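Long-range contacts in putative chitobiase (Bacteroides thetaiotaomicron, PDB 3HNM), which is of unknown function but contains a magnesium-bound F5/8 type C (discoidin-like) domain, a fold that in some relatives binds carbohydrate: residues 44-55 with 154-162; 92-102 with 113-123. All coordinates share one frame; numbering follows the deposited sequence.

Interaction 1 of 2, residues 44-55 with 154-162; sequences LIDNNPGTQWLC and RVSLGEVYA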
loop_
_atom_site.group_PDB
_atom_site.type_symbol
_atom_site.label_atom_id
_atom_site.label_comp_id
_atom_site.label_asym_id
_atom_site.label_seq_id
_atom_site.Cartn_x
_atom_site.Cartn_y
_atom_site.Cartn_z
ATOM N N LEU A 44 -4.581 5.425 -3.413
ATOM C CA LEU A 44 -3.997 4.725 -2.270
ATOM C C LEU A 44 -3.167 5.624 -1.363
ATOM O O LEU A 44 -2.939 5.280 -0.197
ATOM C CB LEU A 44 -3.145 3.570 -2.797
ATOM C CG LEU A 44 -3.239 2.238 -2.095
ATOM C CD1 LEU A 44 -4.674 1.931 -1.714
ATOM C CD2 LEU A 44 -2.676 1.181 -3.021
ATOM N N ILE A 45 -2.717 6.756 -1.919
ATOM C CA ILE A 45 -1.920 7.755 -1.201
ATOM C C ILE A 45 -2.536 9.157 -1.314
ATOM O O ILE A 45 -1.849 10.134 -1.632
ATOM C CB ILE A 45 -0.433 7.815 -1.705
ATOM C CG1 ILE A 45 -0.329 8.409 -3.116
ATOM C CG2 ILE A 45 0.168 6.434 -1.679
ATOM C CD1 ILE A 45 -0.926 7.566 -4.191
ATOM N N ASP A 46 -3.836 9.247 -1.049
ATOM C CA ASP A 46 -4.533 10.530 -1.100
ATOM C C ASP A 46 -4.979 11.000 0.295
ATOM O O ASP A 46 -6.022 11.640 0.453
ATOM C CB ASP A 46 -5.740 10.467 -2.058
ATOM C CG ASP A 46 -6.900 9.640 -1.511
ATOM O OD1 ASP A 46 -8.004 9.724 -2.106
ATOM O OD2 ASP A 46 -6.705 8.909 -0.503
ATOM N N ASN A 47 -4.188 10.658 1.307
ATOM C CA ASN A 47 -4.459 11.052 2.692
ATOM C C ASN A 47 -5.527 10.277 3.474
ATOM O O ASN A 47 -5.365 10.086 4.678
ATOM C CB ASN A 47 -4.764 12.559 2.760
ATOM C CG ASN A 47 -3.583 13.420 2.310
ATOM O OD1 ASN A 47 -3.005 13.193 1.235
ATOM N ND2 ASN A 47 -3.229 14.422 3.123
ATOM N N ASN A 48 -6.610 9.832 2.841
ATOM C CA ASN A 48 -7.602 9.096 3.627
ATOM C C ASN A 48 -8.027 7.708 3.142
ATOM O O ASN A 48 -7.953 7.393 1.950
ATOM C CB ASN A 48 -8.859 9.947 3.867
ATOM C CG ASN A 48 -9.666 10.188 2.605
ATOM O OD1 ASN A 48 -9.213 10.861 1.680
ATOM N ND2 ASN A 48 -10.877 9.640 2.569
ATOM N N PRO A 49 -8.442 6.841 4.089
ATOM C CA PRO A 49 -8.888 5.478 3.776
ATOM C C PRO A 49 -10.327 5.520 3.238
ATOM O O PRO A 49 -10.939 4.481 2.973
ATOM C CB PRO A 49 -8.817 4.759 5.125
ATOM C CG PRO A 49 -7.836 5.560 5.917
ATOM C CD PRO A 49 -8.181 6.975 5.536
ATOM N N GLY A 50 -10.868 6.734 3.108
ATOM C CA GLY A 50 -12.223 6.907 2.596
ATOM C C GLY A 50 -12.314 6.517 1.126
ATOM O O GLY A 50 -13.354 6.046 0.653
ATOM N N THR A 51 -11.216 6.740 0.409
ATOM C CA THR A 51 -11.095 6.405 -1.001
ATOM C C THR A 51 -10.339 5.086 -1.001
ATOM O O THR A 51 -9.487 4.862 -0.131
ATOM C CB THR A 51 -10.237 7.409 -1.740
ATOM O OG1 THR A 51 -8.927 7.405 -1.164
ATOM C CG2 THR A 51 -10.827 8.797 -1.635
ATOM N N GLN A 52 -10.616 4.225 -1.980
ATOM C CA GLN A 52 -9.959 2.915 -2.033
ATOM C C GLN A 52 -9.283 2.609 -3.358
ATOM O O GLN A 52 -9.245 3.435 -4.262
ATOM C CB GLN A 52 -10.984 1.809 -1.762
ATOM C CG GLN A 52 -11.858 1.540 -2.969
ATOM C CD GLN A 52 -12.993 0.606 -2.684
ATOM O OE1 GLN A 52 -13.684 0.159 -3.593
ATOM N NE2 GLN A 52 -13.204 0.306 -1.418
ATOM N N TRP A 53 -8.739 1.398 -3.434
ATOM C CA TRP A 53 -8.081 0.868 -4.627
ATOM C C TRP A 53 -8.726 -0.493 -4.877
ATOM O O TRP A 53 -8.941 -1.261 -3.939
ATOM C CB TRP A 53 -6.580 0.669 -4.399
ATOM C CG TRP A 53 -5.968 -0.320 -5.359
ATOM C CD1 TRP A 53 -5.522 -0.076 -6.636
ATOM C CD2 TRP A 53 -5.804 -1.724 -5.141
ATOM N NE1 TRP A 53 -5.096 -1.244 -7.225
ATOM C CE2 TRP A 53 -5.258 -2.273 -6.332
ATOM C CE3 TRP A 53 -6.070 -2.577 -4.056
ATOM C CZ2 TRP A 53 -4.971 -3.648 -6.463
ATOM C CZ3 TRP A 53 -5.786 -3.939 -4.189
ATOM C CH2 TRP A 53 -5.242 -4.458 -5.386
ATOM N N LEU A 54 -9.025 -0.794 -6.135
ATOM C CA LEU A 54 -9.643 -2.066 -6.459
ATOM C C LEU A 54 -8.773 -2.856 -7.436
ATOM O O LEU A 54 -8.215 -2.298 -8.381
ATOM C CB LEU A 54 -11.034 -1.836 -7.049
ATOM C CG LEU A 54 -11.982 -3.021 -6.915
ATOM C CD1 LEU A 54 -12.190 -3.309 -5.429
ATOM C CD2 LEU A 54 -13.318 -2.719 -7.601
ATOM N N CYS A 55 -8.639 -4.151 -7.177
ATOM C CA CYS A 55 -7.851 -5.038 -8.028
ATOM C C CYS A 55 -8.576 -5.194 -9.369
ATOM O O CYS A 55 -9.649 -4.631 -9.551
ATOM C CB CYS A 55 -7.749 -6.401 -7.369
ATOM S SG CYS A 55 -9.362 -7.079 -7.049
ATOM N N ARG A 154 -10.926 -11.631 -4.126
ATOM C CA ARG A 154 -11.209 -10.224 -4.439
ATOM C C ARG A 154 -10.353 -9.445 -3.462
ATOM O O ARG A 154 -10.019 -9.952 -2.398
ATOM C CB ARG A 154 -12.683 -9.895 -4.188
ATOM C CG ARG A 154 -13.642 -10.540 -5.146
ATOM C CD ARG A 154 -13.368 -10.067 -6.546
ATOM N NE ARG A 154 -14.341 -10.580 -7.506
ATOM C CZ ARG A 154 -14.236 -10.396 -8.815
ATOM N NH1 ARG A 154 -13.205 -9.717 -9.303
ATOM N NH2 ARG A 154 -15.145 -10.887 -9.636
ATOM N N VAL A 155 -9.971 -8.230 -3.808
ATOM C CA VAL A 155 -9.169 -7.472 -2.863
ATOM C C VAL A 155 -9.136 -5.979 -3.163
ATOM O O VAL A 155 -8.977 -5.561 -4.315
ATOM C CB VAL A 155 -7.714 -8.098 -2.724
ATOM C CG1 VAL A 155 -7.314 -8.775 -4.013
ATOM C CG2 VAL A 155 -6.689 -7.042 -2.344
ATOM N N SER A 156 -9.368 -5.187 -2.116
ATOM C CA SER A 156 -9.334 -3.739 -2.222
ATOM C C SER A 156 -8.520 -3.204 -1.051
ATOM O O SER A 156 -8.542 -3.773 0.041
ATOM C CB SER A 156 -10.744 -3.142 -2.230
ATOM O OG SER A 156 -11.461 -3.469 -1.066
ATOM N N LEU A 157 -7.784 -2.122 -1.298
ATOM C CA LEU A 157 -6.922 -1.504 -0.294
ATOM C C LEU A 157 -7.319 -0.070 0.018
ATOM O O LEU A 157 -7.612 0.712 -0.887
ATOM C CB LEU A 157 -5.477 -1.508 -0.782
ATOM C CG LEU A 157 -4.473 -1.280 0.336
ATOM C CD1 LEU A 157 -4.576 -2.444 1.324
ATOM C CD2 LEU A 157 -3.072 -1.186 -0.233
ATOM N N GLY A 158 -7.303 0.281 1.301
ATOM C CA GLY A 158 -7.654 1.633 1.693
ATOM C C GLY A 158 -6.516 2.619 1.482
ATOM O O GLY A 158 -6.642 3.564 0.699
ATOM N N GLU A 159 -5.399 2.397 2.172
ATOM C CA GLU A 159 -4.254 3.286 2.054
ATOM C C GLU A 159 -2.964 2.774 2.722
ATOM O O GLU A 159 -3.003 1.908 3.603
ATOM C CB GLU A 159 -4.624 4.635 2.634
ATOM C CG GLU A 159 -3.621 5.683 2.358
ATOM C CD GLU A 159 -4.238 7.036 2.394
ATOM O OE1 GLU A 159 -4.815 7.360 3.462
ATOM O OE2 GLU A 159 -4.161 7.769 1.369
ATOM N N VAL A 160 -1.828 3.338 2.305
ATOM C CA VAL A 160 -0.502 2.963 2.813
ATOM C C VAL A 160 0.255 4.131 3.481
ATOM O O VAL A 160 0.464 5.174 2.867
ATOM C CB VAL A 160 0.363 2.392 1.657
ATOM C CG1 VAL A 160 0.273 3.294 0.456
ATOM C CG2 VAL A 160 1.815 2.262 2.087
ATOM N N TYR A 161 0.671 3.945 4.735
ATOM C CA TYR A 161 1.397 4.971 5.500
ATOM C C TYR A 161 2.886 4.636 5.608
ATOM O O TYR A 161 3.272 3.465 5.536
ATOM C CB TYR A 161 0.814 5.071 6.915
ATOM C CG TYR A 161 -0.685 5.201 6.939
ATOM C CD1 TYR A 161 -1.309 6.308 6.350
ATOM C CD2 TYR A 161 -1.484 4.214 7.527
ATOM C CE1 TYR A 161 -2.692 6.441 6.336
ATOM C CE2 TYR A 161 -2.877 4.331 7.521
ATOM C CZ TYR A 161 -3.477 5.455 6.918
ATOM O OH TYR A 161 -4.853 5.598 6.887
ATOM N N ALA A 162 3.714 5.662 5.798
ATOM C CA ALA A 162 5.158 5.466 5.936
ATOM C C ALA A 162 5.770 6.530 6.836
ATOM O O ALA A 162 5.580 7.722 6.600
ATOM C CB ALA A 162 5.819 5.499 4.571
#
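The indole of Trp-53 turns its rim to residues 154-162: Leu-157 N and Val-155 CG2 lie at the ring edge, near its plane, while Cys-55 N sits over one face, offset toward the rim. Pro-49 CG comes to the edge of the other ring, Tyr-161. Trp-53 belongs to the short antiparallel pairing that puts 53-54 at the border of the four-stranded sheet of this F5/8 type C beta-sandwich. With CG anti to the backbone N (chi1 159°), Trp-53 brings CE3 to 3.5 Å from Leu-157 CB and CZ3 to 3.7 Å from Val-155 CG2. Leu-44, crossing Leu-157 at about a right angle, adds CD1 at 3.7 Å from Leu-157 CB.

Beyond the strands, Asp-46, Asn-48, Thr-51 and Gly-158 contribute to the magnesium site, completed by Ser-43. The extended Glu-159 reaches into the 46-51 loop, its OE2 modelled 2.9 Å from Asp-46 N, though the position of this side chain is doubtful; Lys-15 forms a long, weak ion pair with it. Paired Trp-53 and Leu-157 exchange two backbone bonds, and Cys-55 N donates to Val-155 O at 3.2 Å.

Interaction 2 of 2, residues 92-102 with 113-123; sequences VWAGTSKAGYV and KLKDWTSPKIG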
loop_
_atom_site.group_PDB
_atom_site.type_symbol
_atom_site.label_atom_id
_atom_site.label_comp_id
_atom_site.label_asym_id
_atom_site.label_seq_id
_atom_site.Cartn_x
_atom_site.Cartn_y
_atom_site.Cartn_z
ATOM N N VAL A 92 -15.449 -2.472 1.277
ATOM C CA VAL A 92 -14.806 -2.737 2.560
ATOM C C VAL A 92 -14.703 -4.249 2.761
ATOM O O VAL A 92 -13.813 -4.731 3.468
ATOM C CB VAL A 92 -15.585 -2.111 3.743
ATOM C CG1 VAL A 92 -15.546 -0.603 3.647
ATOM C CG2 VAL A 92 -17.014 -2.600 3.744
ATOM N N TRP A 93 -15.607 -4.998 2.131
ATOM C CA TRP A 93 -15.582 -6.455 2.247
ATOM C C TRP A 93 -14.432 -7.014 1.395
ATOM O O TRP A 93 -14.003 -8.159 1.577
ATOM C CB TRP A 93 -16.929 -7.088 1.805
ATOM C CG TRP A 93 -17.299 -6.836 0.358
ATOM C CD1 TRP A 93 -17.969 -5.760 -0.129
ATOM C CD2 TRP A 93 -16.858 -7.581 -0.793
ATOM N NE1 TRP A 93 -17.960 -5.770 -1.509
ATOM C CE2 TRP A 93 -17.283 -6.877 -1.939
ATOM C CE3 TRP A 93 -16.135 -8.766 -0.961
ATOM C CZ2 TRP A 93 -17.014 -7.313 -3.229
ATOM C CZ3 TRP A 93 -15.864 -9.200 -2.250
ATOM C CH2 TRP A 93 -16.302 -8.473 -3.366
ATOM N N ALA A 94 -13.915 -6.193 0.484
ATOM C CA ALA A 94 -12.834 -6.616 -0.402
ATOM C C ALA A 94 -11.439 -6.541 0.216
ATOM O O ALA A 94 -10.520 -7.191 -0.272
ATOM C CB ALA A 94 -12.880 -5.805 -1.683
ATOM N N GLY A 95 -11.287 -5.753 1.280
ATOM C CA GLY A 95 -9.994 -5.636 1.937
ATOM C C GLY A 95 -9.670 -6.967 2.576
ATOM O O GLY A 95 -10.055 -7.234 3.711
ATOM N N THR A 96 -8.949 -7.809 1.848
ATOM C CA THR A 96 -8.638 -9.132 2.344
ATOM C C THR A 96 -7.156 -9.450 2.427
ATOM O O THR A 96 -6.767 -10.619 2.464
ATOM C CB THR A 96 -9.364 -10.192 1.481
ATOM O OG1 THR A 96 -9.155 -9.898 0.094
ATOM C CG2 THR A 96 -10.865 -10.180 1.771
ATOM N N SER A 97 -6.327 -8.412 2.462
ATOM C CA SER A 97 -4.879 -8.605 2.549
ATOM C C SER A 97 -4.590 -9.484 3.761
ATOM O O SER A 97 -5.015 -9.176 4.873
ATOM C CB SER A 97 -4.182 -7.255 2.693
ATOM O OG SER A 97 -4.587 -6.359 1.671
ATOM N N LYS A 98 -3.860 -10.574 3.535
ATOM C CA LYS A 98 -3.544 -11.529 4.587
ATOM C C LYS A 98 -2.059 -11.697 4.903
ATOM O O LYS A 98 -1.681 -11.864 6.060
ATOM C CB LYS A 98 -4.151 -12.888 4.238
ATOM C CG LYS A 98 -3.827 -13.978 5.211
ATOM C CD LYS A 98 -4.850 -15.062 5.112
ATOM C CE LYS A 98 -4.331 -16.372 5.662
ATOM N NZ LYS A 98 -3.296 -16.927 4.731
ATOM N N ALA A 99 -1.214 -11.662 3.884
ATOM C CA ALA A 99 0.214 -11.809 4.095
ATOM C C ALA A 99 0.942 -11.098 2.978
ATOM O O ALA A 99 0.376 -10.845 1.914
ATOM C CB ALA A 99 0.601 -13.287 4.130
ATOM N N GLY A 100 2.203 -10.775 3.224
ATOM C CA GLY A 100 2.996 -10.080 2.227
ATOM C C GLY A 100 4.195 -9.400 2.859
ATOM O O GLY A 100 4.505 -9.649 4.018
ATOM N N TYR A 101 4.851 -8.529 2.100
ATOM C CA TYR A 101 6.028 -7.841 2.581
ATOM C C TYR A 101 6.199 -6.500 1.878
ATOM O O TYR A 101 5.453 -6.186 0.959
ATOM C CB TYR A 101 7.251 -8.721 2.339
ATOM C CG TYR A 101 7.499 -9.008 0.876
ATOM C CD1 TYR A 101 6.752 -9.969 0.177
ATOM C CD2 TYR A 101 8.478 -8.304 0.181
ATOM C CE1 TYR A 101 6.993 -10.211 -1.179
ATOM C CE2 TYR A 101 8.721 -8.535 -1.155
ATOM C CZ TYR A 101 7.984 -9.481 -1.828
ATOM O OH TYR A 101 8.256 -9.680 -3.148
ATOM N N VAL A 102 7.179 -5.714 2.319
ATOM C CA VAL A 102 7.450 -4.398 1.741
ATOM C C VAL A 102 8.960 -4.260 1.591
ATOM O O VAL A 102 9.693 -4.567 2.526
ATOM C CB VAL A 102 6.879 -3.275 2.669
ATOM C CG1 VAL A 102 7.318 -3.504 4.088
ATOM C CG2 VAL A 102 7.303 -1.902 2.183
ATOM N N LYS A 113 14.692 -5.993 1.471
ATOM C CA LYS A 113 13.478 -6.286 2.264
ATOM C C LYS A 113 13.480 -5.603 3.630
ATOM O O LYS A 113 14.510 -5.481 4.269
ATOM C CB LYS A 113 13.272 -7.799 2.479
ATOM C CG LYS A 113 12.599 -8.554 1.328
ATOM C CD LYS A 113 12.133 -9.978 1.753
ATOM C CE LYS A 113 11.461 -10.754 0.583
ATOM N NZ LYS A 113 10.911 -12.113 0.939
ATOM N N LEU A 114 12.308 -5.163 4.064
ATOM C CA LEU A 114 12.178 -4.496 5.339
ATOM C C LEU A 114 11.468 -5.359 6.365
ATOM O O LEU A 114 11.959 -5.557 7.482
ATOM C CB LEU A 114 11.424 -3.183 5.169
ATOM C CG LEU A 114 12.290 -1.991 4.773
ATOM C CD1 LEU A 114 13.294 -2.390 3.723
ATOM C CD2 LEU A 114 11.404 -0.873 4.269
ATOM N N LYS A 115 10.313 -5.892 5.989
ATOM C CA LYS A 115 9.545 -6.719 6.907
ATOM C C LYS A 115 8.545 -7.591 6.167
ATOM O O LYS A 115 8.364 -7.472 4.960
ATOM C CB LYS A 115 8.808 -5.818 7.897
ATOM C CG LYS A 115 8.426 -6.487 9.196
ATOM C CD LYS A 115 9.669 -6.814 10.025
ATOM C CE LYS A 115 9.295 -7.450 11.367
ATOM N NZ LYS A 115 8.384 -6.563 12.158
ATOM N N ASP A 116 7.913 -8.476 6.917
ATOM C CA ASP A 116 6.920 -9.376 6.383
ATOM C C ASP A 116 5.656 -9.246 7.220
ATOM O O ASP A 116 5.494 -9.924 8.235
ATOM C CB ASP A 116 7.422 -10.811 6.440
ATOM C CG ASP A 116 8.292 -11.167 5.264
ATOM O OD1 ASP A 116 9.144 -10.334 4.885
ATOM O OD2 ASP A 116 8.134 -12.285 4.722
ATOM N N TRP A 117 4.762 -8.366 6.789
ATOM C CA TRP A 117 3.514 -8.123 7.489
ATOM C C TRP A 117 2.505 -9.267 7.319
ATOM O O TRP A 117 2.672 -10.129 6.464
ATOM C CB TRP A 117 2.915 -6.823 6.965
ATOM C CG TRP A 117 2.718 -6.814 5.479
ATOM C CD1 TRP A 117 3.619 -6.425 4.520
ATOM C CD2 TRP A 117 1.554 -7.241 4.782
ATOM N NE1 TRP A 117 3.081 -6.585 3.275
ATOM C CE2 TRP A 117 1.811 -7.086 3.407
ATOM C CE3 TRP A 117 0.312 -7.743 5.184
ATOM C CZ2 TRP A 117 0.870 -7.416 2.434
ATOM C CZ3 TRP A 117 -0.618 -8.072 4.215
ATOM C CH2 TRP A 117 -0.336 -7.907 2.862
ATOM N N THR A 118 1.465 -9.264 8.151
ATOM C CA THR A 118 0.387 -10.255 8.112
ATOM C C THR A 118 -0.840 -9.674 8.799
ATOM O O THR A 118 -0.763 -9.266 9.951
ATOM C CB THR A 118 0.742 -11.567 8.847
ATOM O OG1 THR A 118 1.591 -11.281 9.961
ATOM C CG2 THR A 118 1.414 -12.547 7.912
ATOM N N SER A 119 -1.967 -9.626 8.095
ATOM C CA SER A 119 -3.206 -9.107 8.668
ATOM C C SER A 119 -3.963 -10.322 9.223
ATOM O O SER A 119 -4.025 -11.378 8.584
ATOM C CB SER A 119 -4.011 -8.382 7.583
ATOM O OG SER A 119 -5.184 -7.769 8.084
ATOM N N PRO A 120 -4.532 -10.189 10.429
ATOM C CA PRO A 120 -5.289 -11.225 11.145
ATOM C C PRO A 120 -6.710 -11.502 10.647
ATOM O O PRO A 120 -7.224 -12.605 10.843
ATOM C CB PRO A 120 -5.290 -10.709 12.572
ATOM C CG PRO A 120 -5.490 -9.245 12.339
ATOM C CD PRO A 120 -4.494 -8.946 11.218
ATOM N N LYS A 121 -7.344 -10.515 10.012
ATOM C CA LYS A 121 -8.709 -10.688 9.513
ATOM C C LYS A 121 -9.062 -9.814 8.312
ATOM O O LYS A 121 -8.348 -8.868 7.959
ATOM C CB LYS A 121 -9.713 -10.395 10.631
ATOM C CG LYS A 121 -9.817 -8.916 11.022
ATOM C CD LYS A 121 -10.815 -8.712 12.162
ATOM C CE LYS A 121 -10.823 -7.269 12.671
ATOM N NZ LYS A 121 -11.717 -7.081 13.849
ATOM N N ILE A 122 -10.187 -10.135 7.689
ATOM C CA ILE A 122 -10.668 -9.360 6.559
ATOM C C ILE A 122 -11.016 -7.960 7.079
ATOM O O ILE A 122 -11.492 -7.809 8.206
ATOM C CB ILE A 122 -11.924 -10.030 5.947
ATOM C CG1 ILE A 122 -11.551 -11.421 5.435
ATOM C CG2 ILE A 122 -12.491 -9.185 4.831
ATOM C CD1 ILE A 122 -12.666 -12.168 4.761
ATOM N N GLY A 123 -10.756 -6.936 6.277
ATOM C CA GLY A 123 -11.070 -5.581 6.699
ATOM C C GLY A 123 -10.541 -5.191 8.072
ATOM O O GLY A 123 -11.290 -4.756 8.952
#
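Residues 100-105 and 111-115 form a beta hairpin, and this contact joins its base to the segments that lead into and out of it. In the hairpin, Leu-114 N donates to Val-102 O at 3.1 Å, and Val-102 N returns a weak bond to Lys-115 O. Lys-113, extended beyond CG, crosses the phenol of Tyr-101 and sets NZ over its face, 4.5 Å from the ring centroid and 6° off the normal: a cation-pi contact, with CE making a CH-pi contact over the same ring.

After the hairpin, Trp-117 slides its indole against the backbone of 99-101. The carbonyl carbons of Ala-99 and Gly-100 lie over one face of the ring, and Tyr-101 O is at its edge, where NE1 gives it a weak bond of 3.3 Å. The first torsion, 56°, places CG between the backbone N and carbonyl carbon and swings the ring against Gly-100. Replacing Trp-117 with an alanine would probably open a gap beside 99-100 and leave Tyr-101 O without its indole donor.

Before the corner at Ala-99, residues 95-98 stay beside 119-123: Ser-119 N bonds Lys-98 O, Thr-96 CG2 lies 3.6 Å from Ile-122 CG2, and Gly-123 N reaches Gly-95 O at 2.7 Å. Trp-117 ties the contact to the sandwich core, stacking on Phe-141 of strand 138-146 and meeting Phe-82 of strand 74-83 edge-to-face.

Overall arrangement
Interaction 2 is nested within the chain loop that interaction 1 closes, and their centres lie 12 Å apart. They belong to the two different sheets of the sandwich: 53-54 and 156-166 to the four-stranded one, 100-105 and 111-115 to the five-stranded one. They meet where 94-96 runs beside 154-156: Ser-156 N is 3.0 Å from Ala-94 O, a probable hydrogen bond, and Thr-96 OG1 is hydrogen-bonded to Arg-154 O. Strand 138-146 also touches both, through Phe-141, which packs on Leu-157 as well as on Trp-117. Most of the magnesium site lies in interaction 1, with the ion about 3 Å from the Thr-51 side chain; in interaction 2 the Val-92 side chain lies about 12 Å from it.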